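Local coordinates for high-affinity zinc uptake system protein znuA (Streptococcus suis, PDB 3MFQ) that binds zinc and probably serves as the extracellular, metal-capturing component of an ABC-type metal uptake system, at residues Pro7-Thr12 with Ala56-Tyr61; Ala115-Ser120 with Lys140-Leu145; Lys154-Ile159 with Leu276-Leu281. All blocks are in the same frame, centred on the assembly; numbering follows the deposited sequence.

How the interactions relate
Interactions 1, 2 and 3 come in series along the chain, one closing before the next opens. Interaction 1 pairs two neighbouring strands of a parallel sheet; its centre lies about 17 Å from that of interaction 2, and their nearest atoms are about 4 Å apart without touching. Interactions 2 and 3 share the long helix 131-156, with centres about 26 Å apart. Interactions 1 and 3 sit on opposite sides of the chain's centre, about 37 Å between centres. Helix 131-156 thus runs from the helices packed beside the sheet of interaction 1 to the C-terminal helix 266-281, consistent with the rigid connecting helix of this metal-binding family.

Interaction 1. Residues Pro7-Thr12 with Ala56-Tyr61; sequences PRVAVT and ADLVLY
The carboxylate of Asp57 is met obliquely from above its plane: the backbone N of Arg8 stands 38° out of it and donates to OD2 across 2.9 Å. The Tyr61 ring turns away from residues 7-12 and packs on Leu74 and Glu75 of helix 71-77. What Tyr61 brings to this contact is its CB: the Thr12 and Tyr61 side chains cross obliquely, Thr12 CG2 3.6 Å from Tyr61 CB, while Thr12 OG1 hydrogen-bonds to Glu67.

Between these ends the two strands run parallel, their short axes 24° apart. Arg8 O is gripped twice, by Asp57 N at 2.7 Å and Leu58 N at 3.1 Å, both in the carbonyl plane, so Asp57 holds Arg8 through side chain and backbone together. Further along, Ala10 N makes a weak bond to Leu58 O, and Leu60 N gives Ala10 O a straight one of 3.0 Å, nearly along the C=O axis. A long, weak bond from Thr12 N to Leu60 O completes the ladder.

On one face Val9 and Leu58 lie side by side, Val9 CG2 3.7 Å from Leu58 CB, and both rest on Leu123 of helix 109-123. Val11 and Leu60 share that face. On the other, Ala10 CB meets Ala56 CB at 3.6 Å and Val59 CG2 at 3.8 Å. The Arg8 chain, bent at chi3 (-55°), carries its guanidinium away to a salt bridge with Asp31 on the strand flanking the far edge of 8-11.

Strands 8-11 and 58-61 are the inner pair of a parallel sheet of order 2-1-3-4, consistent with the chelatase-like alpha/beta lobe of this metal-binding family.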
ATOM      1  N   PRO A   7       0.487  24.659 -11.708  1.00 34.81           N
ATOM      2  CA  PRO A   7      -0.310  24.335 -10.521  1.00 35.39           C
ATOM      3  C   PRO A   7       0.477  23.477  -9.538  1.00 38.44           C
ATOM      4  O   PRO A   7       1.249  22.609  -9.947  1.00 39.85           O
ATOM      5  CB  PRO A   7      -1.483  23.538 -11.097  1.00 30.44           C
ATOM      6  CG  PRO A   7      -1.600  24.000 -12.491  1.00 30.63           C
ATOM      7  CD  PRO A   7      -0.205  24.288 -12.952  1.00 35.64           C
ATOM      8  N   ARG A   8       0.280  23.727  -8.249  1.00 70.73           N
ATOM      9  CA  ARG A   8       0.981  22.986  -7.210  1.00 72.40           C
ATOM     10  C   ARG A   8       0.027  22.027  -6.507  1.00 71.40           C
ATOM     11  O   ARG A   8      -0.956  22.436  -5.896  1.00 72.42           O
ATOM     12  CB  ARG A   8       1.629  23.948  -6.207  1.00 75.45           C
ATOM     13  CG  ARG A   8       2.537  23.284  -5.176  1.00 80.47           C
ATOM     14  CD  ARG A   8       3.634  24.226  -4.708  1.00 85.83           C
ATOM     15  NE  ARG A   8       4.407  24.742  -5.834  1.00 93.52           N
ATOM     16  CZ  ARG A   8       5.366  24.064  -6.457  1.00 91.15           C
ATOM     17  NH1 ARG A   8       5.674  22.834  -6.067  1.00 88.68           N
ATOM     18  NH2 ARG A   8       6.017  24.613  -7.474  1.00 84.93           N
ATOM     19  N   VAL A   9       0.334  20.740  -6.596  1.00 58.07           N
ATOM     20  CA  VAL A   9      -0.492  19.703  -5.993  1.00 59.93           C
ATOM     21  C   VAL A   9       0.291  18.916  -4.955  1.00 61.01           C
ATOM     22  O   VAL A   9       1.098  18.076  -5.309  1.00 60.13           O
ATOM     23  CB  VAL A   9      -1.022  18.737  -7.073  1.00 60.20           C
ATOM     24  CG1 VAL A   9      -1.780  17.645  -6.428  1.00 58.91           C
ATOM     25  CG2 VAL A   9      -1.836  19.490  -8.094  1.00 56.04           C
ATOM     26  N   ALA A  10      -0.003  19.157  -3.682  1.00 42.12           N
ATOM     27  CA  ALA A  10       0.665  18.487  -2.582  1.00 38.41           C
ATOM     28  C   ALA A  10       0.209  17.031  -2.509  1.00 40.13           C
ATOM     29  O   ALA A  10      -0.955  16.708  -2.742  1.00 39.06           O
ATOM     30  CB  ALA A  10       0.391  19.212  -1.304  1.00 40.88           C
ATOM     31  N   VAL A  11       1.147  16.144  -2.221  1.00 42.72           N
ATOM     32  CA  VAL A  11       0.865  14.730  -2.326  1.00 36.81           C
ATOM     33  C   VAL A  11       1.522  13.985  -1.171  1.00 41.75           C
ATOM     34  O   VAL A  11       2.718  14.122  -0.924  1.00 42.35           O
ATOM     35  CB  VAL A  11       1.300  14.172  -3.711  1.00 38.41           C
ATOM     36  CG1 VAL A  11       0.999  15.179  -4.837  1.00 38.95           C
ATOM     37  CG2 VAL A  11       2.773  13.791  -3.703  1.00 40.57           C
ATOM     38  N   THR A  12       0.715  13.219  -0.446  1.00 45.39           N
ATOM     39  CA  THR A  12       1.159  12.613   0.803  1.00 42.37           C
ATOM     40  C   THR A  12       2.198  11.517   0.601  1.00 45.58           C
ATOM     41  O   THR A  12       3.296  11.588   1.148  1.00 48.51           O
ATOM     42  CB  THR A  12      -0.028  12.064   1.628  1.00 42.88           C
ATOM     43  OG1 THR A  12      -0.881  11.283   0.782  1.00 45.52           O
ATOM     44  CG2 THR A  12      -0.832  13.212   2.217  1.00 39.59           C
ATOM     45  N   ALA A  56      -0.410  24.770  -1.423  1.00 52.97           N
ATOM     46  CA  ALA A  56      -0.887  23.911  -2.501  1.00 50.77           C
ATOM     47  C   ALA A  56      -2.194  24.404  -3.119  1.00 47.93           C
ATOM     48  O   ALA A  56      -3.083  24.892  -2.421  1.00 44.33           O
ATOM     49  CB  ALA A  56      -1.038  22.479  -2.005  1.00 47.76           C
ATOM     50  N   ASP A  57      -2.295  24.273  -4.437  1.00 59.75           N
ATOM     51  CA  ASP A  57      -3.527  24.579  -5.149  1.00 58.17           C
ATOM     52  C   ASP A  57      -4.476  23.395  -5.025  1.00 59.06           C
ATOM     53  O   ASP A  57      -5.697  23.550  -5.063  1.00 60.03           O
ATOM     54  CB  ASP A  57      -3.236  24.861  -6.624  1.00 58.23           C
ATOM     55  CG  ASP A  57      -2.294  26.034  -6.823  1.00 60.34           C
ATOM     56  OD1 ASP A  57      -2.385  27.017  -6.056  1.00 60.62           O
ATOM     57  OD2 ASP A  57      -1.463  25.976  -7.754  1.00 58.59           O
ATOM     58  N   LEU A  58      -3.895  22.210  -4.880  1.00 48.75           N
ATOM     59  CA  LEU A  58      -4.653  20.975  -4.727  1.00 47.97           C
ATOM     60  C   LEU A  58      -3.885  20.022  -3.823  1.00 44.00           C
ATOM     61  O   LEU A  58      -2.684  19.835  -3.992  1.00 45.36           O
ATOM     62  CB  LEU A  58      -4.889  20.315  -6.090  1.00 46.48           C
ATOM     63  CG  LEU A  58      -5.484  18.905  -6.093  1.00 39.27           C
ATOM     64  CD1 LEU A  58      -6.888  18.915  -5.516  1.00 41.46           C
ATOM     65  CD2 LEU A  58      -5.488  18.314  -7.495  1.00 35.43           C
ATOM     66  N   VAL A  59      -4.578  19.425  -2.863  1.00 49.27           N
ATOM     67  CA  VAL A  59      -3.955  18.443  -1.985  1.00 54.43           C
ATOM     68  C   VAL A  59      -4.634  17.084  -2.138  1.00 53.83           C
ATOM     69  O   VAL A  59      -5.853  16.981  -2.018  1.00 55.54           O
ATOM     70  CB  VAL A  59      -4.000  18.891  -0.508  1.00 59.22           C
ATOM     71  CG1 VAL A  59      -3.482  17.786   0.404  1.00 54.26           C
ATOM     72  CG2 VAL A  59      -3.198  20.170  -0.314  1.00 56.81           C
ATOM     73  N   LEU A  60      -3.846  16.048  -2.411  1.00 49.22           N
ATOM     74  CA  LEU A  60      -4.387  14.703  -2.593  1.00 46.84           C
ATOM     75  C   LEU A  60      -3.816  13.716  -1.579  1.00 49.04           C
ATOM     76  O   LEU A  60      -2.610  13.704  -1.323  1.00 49.91           O
ATOM     77  CB  LEU A  60      -4.123  14.201  -4.014  1.00 42.68           C
ATOM     78  CG  LEU A  60      -4.995  14.792  -5.122  1.00 41.59           C
ATOM     79  CD1 LEU A  60      -4.470  14.390  -6.489  1.00 39.49           C
ATOM     80  CD2 LEU A  60      -6.442  14.358  -4.948  1.00 40.89           C
ATOM     81  N   TYR A  61      -4.689  12.892  -1.005  1.00 52.45           N
ATOM     82  CA  TYR A  61      -4.271  11.889  -0.031  1.00 51.82           C
ATOM     83  C   TYR A  61      -5.152  10.644  -0.084  1.00 51.91           C
ATOM     84  O   TYR A  61      -6.220  10.652  -0.697  1.00 49.82           O
ATOM     85  CB  TYR A  61      -4.260  12.476   1.383  1.00 51.12           C
ATOM     86  CG  TYR A  61      -5.630  12.809   1.930  1.00 53.02           C
ATOM     87  CD1 TYR A  61      -6.372  13.861   1.409  1.00 53.31           C
ATOM     88  CD2 TYR A  61      -6.178  12.078   2.975  1.00 54.26           C
ATOM     89  CE1 TYR A  61      -7.623  14.171   1.910  1.00 53.85           C
ATOM     90  CE2 TYR A  61      -7.428  12.381   3.483  1.00 53.43           C
ATOM     91  CZ  TYR A  61      -8.147  13.427   2.947  1.00 55.08           C
ATOM     92  OH  TYR A  61      -9.392  13.728   3.451  1.00 52.80           O
TER

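Interaction 2. Residues Ala115-Ser120 with Lys140-Leu145; sequences AVAVAS and KYQAQL
Val116 carries the contact between helices 109-123 and 131-156. Over residues 115-120 and 140-145 the axes are antiparallel (171°) and 11.0 Å apart at closest. The tight part belongs to Val116 CG2, set anti to the carbonyl carbon: it reaches the edge of the Tyr141 ring, near the ring plane and 3.8 Å from CE2, and meets Leu145 CD1 tip to tip, also at 3.8 Å. Leu145 sits one turn after Tyr141 and lays its CG over a face of that ring, 4.1 Å above the plane and offset toward the rim, so the ring edge and Leu145 CD1 both meet the same Val116 methyl.

The looser side is formed by Gln142 and Ala117, both partly exposed. Bent at chi2 (-71°), the Gln142 chain swings its amide end across to Val116 CG1, with Ala117 only marginally touched. The contact is van der Waals in kind.

Val116 also leans on Met19 and Leu23 of helix 14-24, and Tyr141 and Leu145 pack on Tyr112 earlier in helix 109-123. Phe266 and Ile267, at the start of helix 266-281, also touch Tyr141. Val116 thus joins helix 109-123 to both helix 14-24 and helix 131-156, and helix 131-156 packs in addition on helix 266-281.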
ATOM      1  N   ALA A 115      -9.610   5.201  -7.204  1.00 36.77           N
ATOM      2  CA  ALA A 115      -8.789   6.316  -6.744  1.00 35.56           C
ATOM      3  C   ALA A 115      -8.250   7.117  -7.925  1.00 38.34           C
ATOM      4  O   ALA A 115      -8.316   8.347  -7.940  1.00 36.18           O
ATOM      5  CB  ALA A 115      -7.643   5.802  -5.885  1.00 32.82           C
ATOM      6  N   VAL A 116      -7.719   6.401  -8.912  1.00 36.95           N
ATOM      7  CA  VAL A 116      -7.212   7.012 -10.133  1.00 32.09           C
ATOM      8  C   VAL A 116      -8.244   7.940 -10.749  1.00 33.07           C
ATOM      9  O   VAL A 116      -7.906   9.008 -11.255  1.00 38.11           O
ATOM     10  CB  VAL A 116      -6.829   5.940 -11.168  1.00 35.23           C
ATOM     11  CG1 VAL A 116      -6.718   6.552 -12.557  1.00 30.93           C
ATOM     12  CG2 VAL A 116      -5.535   5.248 -10.762  1.00 31.88           C
ATOM     13  N   ALA A 117      -9.506   7.529 -10.700  1.00 44.64           N
ATOM     14  CA  ALA A 117     -10.595   8.310 -11.277  1.00 44.16           C
ATOM     15  C   ALA A 117     -10.777   9.638 -10.554  1.00 45.12           C
ATOM     16  O   ALA A 117     -10.857  10.691 -11.187  1.00 45.66           O
ATOM     17  CB  ALA A 117     -11.885   7.514 -11.253  1.00 43.55           C
ATOM     18  N   VAL A 118     -10.846   9.584  -9.227  1.00 39.40           N
ATOM     19  CA  VAL A 118     -10.966  10.788  -8.413  1.00 37.93           C
ATOM     20  C   VAL A 118      -9.814  11.745  -8.701  1.00 38.61           C
ATOM     21  O   VAL A 118     -10.022  12.940  -8.905  1.00 39.48           O
ATOM     22  CB  VAL A 118     -10.986  10.457  -6.909  1.00 35.84           C
ATOM     23  CG1 VAL A 118     -11.023  11.733  -6.084  1.00 36.14           C
ATOM     24  CG2 VAL A 118     -12.174   9.571  -6.578  1.00 36.42           C
ATOM     25  N   ALA A 119      -8.598  11.206  -8.720  1.00 39.20           N
ATOM     26  CA  ALA A 119      -7.405  11.997  -8.998  1.00 37.33           C
ATOM     27  C   ALA A 119      -7.501  12.666 -10.361  1.00 38.42           C
ATOM     28  O   ALA A 119      -7.157  13.838 -10.518  1.00 41.71           O
ATOM     29  CB  ALA A 119      -6.168  11.126  -8.925  1.00 38.80           C
ATOM     30  N   SER A 120      -7.969  11.912 -11.346  1.00 40.16           N
ATOM     31  CA  SER A 120      -8.150  12.439 -12.688  1.00 39.87           C
ATOM     32  C   SER A 120      -9.102  13.630 -12.686  1.00 43.10           C
ATOM     33  O   SER A 120      -8.801  14.677 -13.253  1.00 44.34           O
ATOM     34  CB  SER A 120      -8.681  11.346 -13.612  1.00 38.20           C
ATOM     35  OG  SER A 120      -8.858  11.838 -14.924  1.00 41.06           O
ATOM     36  N   LYS A 140      -5.512   5.586 -20.614  1.00 54.19           N
ATOM     37  CA  LYS A 140      -4.351   4.753 -20.898  1.00 54.57           C
ATOM     38  C   LYS A 140      -3.824   4.062 -19.643  1.00 58.95           C
ATOM     39  O   LYS A 140      -3.337   2.935 -19.706  1.00 62.86           O
ATOM     40  CB  LYS A 140      -3.238   5.576 -21.546  1.00 57.88           C
ATOM     41  CG  LYS A 140      -1.970   4.783 -21.809  1.00 63.95           C
ATOM     42  CD  LYS A 140      -0.860   5.666 -22.354  1.00 75.03           C
ATOM     43  CE  LYS A 140       0.422   4.873 -22.558  1.00 75.06           C
ATOM     44  NZ  LYS A 140       1.501   5.709 -23.152  1.00 83.58           N
ATOM     45  N   TYR A 141      -3.921   4.737 -18.502  1.00 54.28           N
ATOM     46  CA  TYR A 141      -3.447   4.160 -17.249  1.00 54.83           C
ATOM     47  C   TYR A 141      -4.478   3.200 -16.659  1.00 54.50           C
ATOM     48  O   TYR A 141      -4.119   2.194 -16.047  1.00 56.83           O
ATOM     49  CB  TYR A 141      -3.078   5.251 -16.240  1.00 53.58           C
ATOM     50  CG  TYR A 141      -2.401   4.725 -14.990  1.00 57.08           C
ATOM     51  CD1 TYR A 141      -1.231   3.980 -15.071  1.00 55.63           C
ATOM     52  CD2 TYR A 141      -2.925   4.980 -13.729  1.00 56.65           C
ATOM     53  CE1 TYR A 141      -0.606   3.499 -13.933  1.00 54.16           C
ATOM     54  CE2 TYR A 141      -2.307   4.503 -12.585  1.00 57.18           C
ATOM     55  CZ  TYR A 141      -1.149   3.765 -12.694  1.00 55.63           C
ATOM     56  OH  TYR A 141      -0.536   3.294 -11.557  1.00 51.39           O
ATOM     57  N   GLN A 142      -5.756   3.510 -16.844  1.00 38.81           N
ATOM     58  CA  GLN A 142      -6.813   2.604 -16.417  1.00 37.84           C
ATOM     59  C   GLN A 142      -6.637   1.257 -17.104  1.00 41.15           C
ATOM     60  O   GLN A 142      -6.714   0.206 -16.468  1.00 41.89           O
ATOM     61  CB  GLN A 142      -8.193   3.180 -16.740  1.00 37.37           C
ATOM     62  CG  GLN A 142      -8.596   4.372 -15.890  1.00 38.85           C
ATOM     63  CD  GLN A 142      -8.913   3.999 -14.452  1.00 39.95           C
ATOM     64  OE1 GLN A 142      -9.468   4.802 -13.701  1.00 39.51           O
ATOM     65  NE2 GLN A 142      -8.566   2.778 -14.063  1.00 36.57           N
ATOM     66  N   ALA A 143      -6.392   1.301 -18.409  1.00 51.28           N
ATOM     67  CA  ALA A 143      -6.189   0.094 -19.195  1.00 50.17           C
ATOM     68  C   ALA A 143      -4.939  -0.644 -18.744  1.00 53.61           C
ATOM     69  O   ALA A 143      -4.904  -1.873 -18.744  1.00 57.99           O
ATOM     70  CB  ALA A 143      -6.100   0.431 -20.669  1.00 49.63           C
ATOM     71  N   GLN A 144      -3.910   0.107 -18.370  1.00 48.32           N
ATOM     72  CA  GLN A 144      -2.673  -0.491 -17.882  1.00 46.77           C
ATOM     73  C   GLN A 144      -2.919  -1.203 -16.562  1.00 49.60           C
ATOM     74  O   GLN A 144      -2.316  -2.240 -16.284  1.00 51.95           O
ATOM     75  CB  GLN A 144      -1.584   0.568 -17.717  1.00 47.14           C
ATOM     76  CG  GLN A 144      -1.040   1.100 -19.027  1.00 48.05           C
ATOM     77  CD  GLN A 144       0.035   2.143 -18.824  1.00 49.15           C
ATOM     78  OE1 GLN A 144       0.648   2.613 -19.780  1.00 55.50           O
ATOM     79  NE2 GLN A 144       0.269   2.512 -17.572  1.00 48.58           N
ATOM     80  N   LEU A 145      -3.809  -0.640 -15.751  1.00 37.49           N
ATOM     81  CA  LEU A 145      -4.205  -1.270 -14.501  1.00 34.13           C
ATOM     82  C   LEU A 145      -5.011  -2.530 -14.797  1.00 35.74           C
ATOM     83  O   LEU A 145      -4.899  -3.528 -14.089  1.00 36.49           O
ATOM     84  CB  LEU A 145      -5.013  -0.298 -13.641  1.00 32.56           C
ATOM     85  CG  LEU A 145      -4.267   0.944 -13.141  1.00 33.29           C
ATOM     86  CD1 LEU A 145      -5.223   1.942 -12.507  1.00 29.35           C
ATOM     87  CD2 LEU A 145      -3.171   0.554 -12.165  1.00 34.25           C
TER

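Interaction 3. Residues Lys154-Ile159 with Leu276-Leu281; sequences KELSVI and LMVKYL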
ATOM      1  N   LYS A 154      -2.536 -14.469 -13.691  1.00 55.27           N
ATOM      2  CA  LYS A 154      -1.761 -15.495 -14.375  1.00 56.33           C
ATOM      3  C   LYS A 154      -0.492 -15.801 -13.592  1.00 54.42           C
ATOM      4  O   LYS A 154      -0.050 -16.946 -13.526  1.00 56.25           O
ATOM      5  CB  LYS A 154      -1.416 -15.050 -15.801  1.00 57.07           C
ATOM      6  CG  LYS A 154      -0.547 -16.034 -16.579  1.00 63.30           C
ATOM      7  CD  LYS A 154      -0.543 -15.725 -18.074  1.00 70.86           C
ATOM      8  CE  LYS A 154      -1.929 -15.896 -18.688  1.00 70.08           C
ATOM      9  NZ  LYS A 154      -2.023 -15.306 -20.055  1.00 76.17           N
ATOM     10  N   GLU A 155       0.081 -14.767 -12.988  1.00 53.75           N
ATOM     11  CA  GLU A 155       1.333 -14.908 -12.259  1.00 52.59           C
ATOM     12  C   GLU A 155       1.142 -15.718 -10.977  1.00 54.40           C
ATOM     13  O   GLU A 155       1.954 -16.584 -10.650  1.00 53.14           O
ATOM     14  CB  GLU A 155       1.913 -13.529 -11.939  1.00 51.27           C
ATOM     15  CG  GLU A 155       3.406 -13.527 -11.645  1.00 52.29           C
ATOM     16  CD  GLU A 155       4.257 -13.661 -12.894  1.00 53.60           C
ATOM     17  OE1 GLU A 155       3.703 -13.584 -14.011  1.00 52.49           O
ATOM     18  OE2 GLU A 155       5.486 -13.839 -12.758  1.00 56.69           O
ATOM     19  N   LEU A 156       0.059 -15.438 -10.260  1.00 57.42           N
ATOM     20  CA  LEU A 156      -0.223 -16.098  -8.987  1.00 53.82           C
ATOM     21  C   LEU A 156      -0.741 -17.522  -9.157  1.00 53.27           C
ATOM     22  O   LEU A 156      -0.573 -18.360  -8.271  1.00 50.01           O
ATOM     23  CB  LEU A 156      -1.236 -15.280  -8.185  1.00 51.78           C
ATOM     24  CG  LEU A 156      -0.684 -14.329  -7.123  1.00 52.01           C
ATOM     25  CD1 LEU A 156       0.655 -13.753  -7.543  1.00 51.37           C
ATOM     26  CD2 LEU A 156      -1.688 -13.226  -6.825  1.00 53.35           C
ATOM     27  N   SER A 157      -1.372 -17.785 -10.298  1.00 58.48           N
ATOM     28  CA  SER A 157      -2.006 -19.074 -10.557  1.00 59.65           C
ATOM     29  C   SER A 157      -1.025 -20.235 -10.472  1.00 57.46           C
ATOM     30  O   SER A 157      -1.415 -21.395 -10.581  1.00 59.17           O
ATOM     31  CB  SER A 157      -2.667 -19.074 -11.935  1.00 57.54           C
ATOM     32  OG  SER A 157      -1.688 -19.102 -12.960  1.00 60.58           O
ATOM     33  N   VAL A 158       0.250 -19.920 -10.282  1.00 56.58           N
ATOM     34  CA  VAL A 158       1.281 -20.944 -10.216  1.00 56.59           C
ATOM     35  C   VAL A 158       1.522 -21.404  -8.779  1.00 58.59           C
ATOM     36  O   VAL A 158       2.253 -22.365  -8.542  1.00 60.90           O
ATOM     37  CB  VAL A 158       2.603 -20.448 -10.831  1.00 60.08           C
ATOM     38  CG1 VAL A 158       3.587 -20.047  -9.738  1.00 56.43           C
ATOM     39  CG2 VAL A 158       3.204 -21.517 -11.732  1.00 62.55           C
ATOM     40  N   ILE A 159       0.901 -20.718  -7.825  1.00 47.54           N
ATOM     41  CA  ILE A 159       1.068 -21.052  -6.412  1.00 44.88           C
ATOM     42  C   ILE A 159      -0.048 -21.966  -5.910  1.00 45.46           C
ATOM     43  O   ILE A 159      -1.227 -21.623  -6.004  1.00 45.53           O
ATOM     44  CB  ILE A 159       1.138 -19.789  -5.532  1.00 43.34           C
ATOM     45  CG1 ILE A 159       2.317 -18.912  -5.956  1.00 44.90           C
ATOM     46  CG2 ILE A 159       1.258 -20.166  -4.066  1.00 39.83           C
ATOM     47  CD1 ILE A 159       2.452 -17.644  -5.151  1.00 41.20           C
ATOM     48  N   LEU A 276       7.975 -11.776  -6.181  1.00 51.83           N
ATOM     49  CA  LEU A 276       8.642 -12.148  -4.942  1.00 51.42           C
ATOM     50  C   LEU A 276       7.893 -13.274  -4.245  1.00 49.43           C
ATOM     51  O   LEU A 276       8.497 -14.220  -3.742  1.00 52.42           O
ATOM     52  CB  LEU A 276       8.749 -10.934  -4.017  1.00 50.81           C
ATOM     53  CG  LEU A 276       9.634 -11.084  -2.780  1.00 53.14           C
ATOM     54  CD1 LEU A 276      11.057 -11.417  -3.188  1.00 59.89           C
ATOM     55  CD2 LEU A 276       9.605  -9.817  -1.946  1.00 57.22           C
ATOM     56  N   MET A 277       6.572 -13.166  -4.221  1.00 39.09           N
ATOM     57  CA  MET A 277       5.740 -14.160  -3.559  1.00 41.69           C
ATOM     58  C   MET A 277       5.825 -15.511  -4.257  1.00 44.47           C
ATOM     59  O   MET A 277       5.962 -16.547  -3.608  1.00 45.22           O
ATOM     60  CB  MET A 277       4.288 -13.687  -3.515  1.00 40.72           C
ATOM     61  CG  MET A 277       4.098 -12.353  -2.823  1.00 40.94           C
ATOM     62  SD  MET A 277       2.377 -11.832  -2.797  1.00 37.48           S
ATOM     63  CE  MET A 277       2.521 -10.239  -1.997  1.00 40.25           C
ATOM     64  N   VAL A 278       5.741 -15.499  -5.582  1.00 52.40           N
ATOM     65  CA  VAL A 278       5.745 -16.743  -6.339  1.00 52.10           C
ATOM     66  C   VAL A 278       7.057 -17.487  -6.147  1.00 50.02           C
ATOM     67  O   VAL A 278       7.069 -18.709  -6.040  1.00 51.68           O
ATOM     68  CB  VAL A 278       5.493 -16.509  -7.845  1.00 49.77           C
ATOM     69  CG1 VAL A 278       4.316 -15.565  -8.043  1.00 49.55           C
ATOM     70  CG2 VAL A 278       6.735 -15.963  -8.521  1.00 48.84           C
ATOM     71  N   LYS A 279       8.158 -16.744  -6.085  1.00 45.48           N
ATOM     72  CA  LYS A 279       9.478 -17.352  -5.989  1.00 45.26           C
ATOM     73  C   LYS A 279       9.634 -18.176  -4.720  1.00 48.58           C
ATOM     74  O   LYS A 279      10.231 -19.250  -4.739  1.00 53.45           O
ATOM     75  CB  LYS A 279      10.576 -16.290  -6.059  1.00 40.97           C
ATOM     76  CG  LYS A 279      11.975 -16.861  -5.918  1.00 44.50           C
ATOM     77  CD  LYS A 279      13.040 -15.821  -6.209  1.00 45.14           C
ATOM     78  CE  LYS A 279      14.435 -16.432  -6.156  1.00 49.18           C
ATOM     79  NZ  LYS A 279      15.497 -15.472  -6.570  1.00 45.88           N
ATOM     80  N   TYR A 280       9.085 -17.675  -3.618  1.00 50.10           N
ATOM     81  CA  TYR A 280       9.263 -18.326  -2.326  1.00 48.32           C
ATOM     82  C   TYR A 280       8.028 -19.080  -1.846  1.00 50.96           C
ATOM     83  O   TYR A 280       8.018 -19.619  -0.741  1.00 54.93           O
ATOM     84  CB  TYR A 280       9.699 -17.305  -1.276  1.00 48.33           C
ATOM     85  CG  TYR A 280      11.056 -16.705  -1.554  1.00 53.28           C
ATOM     86  CD1 TYR A 280      12.200 -17.225  -0.964  1.00 50.96           C
ATOM     87  CD2 TYR A 280      11.196 -15.626  -2.415  1.00 53.27           C
ATOM     88  CE1 TYR A 280      13.444 -16.683  -1.219  1.00 54.04           C
ATOM     89  CE2 TYR A 280      12.436 -15.076  -2.678  1.00 54.37           C
ATOM     90  CZ  TYR A 280      13.557 -15.609  -2.077  1.00 59.01           C
ATOM     91  OH  TYR A 280      14.797 -15.068  -2.333  1.00 65.62           O
ATOM     92  N   LEU A 281       6.993 -19.126  -2.677  1.00 49.32           N
ATOM     93  CA  LEU A 281       5.754 -19.794  -2.295  1.00 48.40           C
ATOM     94  C   LEU A 281       5.366 -20.891  -3.275  1.00 48.94           C
ATOM     95  O   LEU A 281       4.677 -21.840  -2.910  1.00 52.32           O
ATOM     96  CB  LEU A 281       4.614 -18.784  -2.166  1.00 47.42           C
ATOM     97  CG  LEU A 281       4.784 -17.719  -1.081  1.00 45.26           C
ATOM     98  CD1 LEU A 281       3.567 -16.819  -1.045  1.00 45.79           C
ATOM     99  CD2 LEU A 281       5.007 -18.369   0.270  1.00 45.00           C
TER
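A type I beta turn from Leu156 to Ile159, closed by Ile159 N donating to Leu156 O at 2.8 Å, lies at the C-terminal end of helix 131-156 and sets Ile159 against helix 266-281. A second bond steadies the bend: Ser157 OG donates to Lys154 O, 2.8 Å away, from above the carbonyl plane.

Ile159 does most of the touching from its side. With CG1 anti to the carbonyl carbon (chi1 -60°) and the chain extended beyond it, CD1 comes over the helix surface, 3.6 Å from Val278 CA and 3.9 Å from Leu281 CB. Its other branch, CG2, lies 4.1 Å from the same Leu281 CB, so both branches meet that carbon from the same side. Val278 answers from the helix: its CG1, anti to the carbonyl carbon, faces Glu155 O at 3.7 Å and approaches Leu156 CD1 at 4.1 Å, the two side chains crossing at about a right angle. Val158 CG1, on the exposed side, comes only to 4.4 Å of Val278 CB.

Leu156 and Met277 both reach Phe176 of helix 174-179, which continues the apolar packing inward. Across the contact itself there is no polar pairing, but mainly aliphatic groups, with a few backbone carbonyls, at van der Waals distance; fit of shape and burial of hydrocarbon therefore seat the C-terminal helix against the turn.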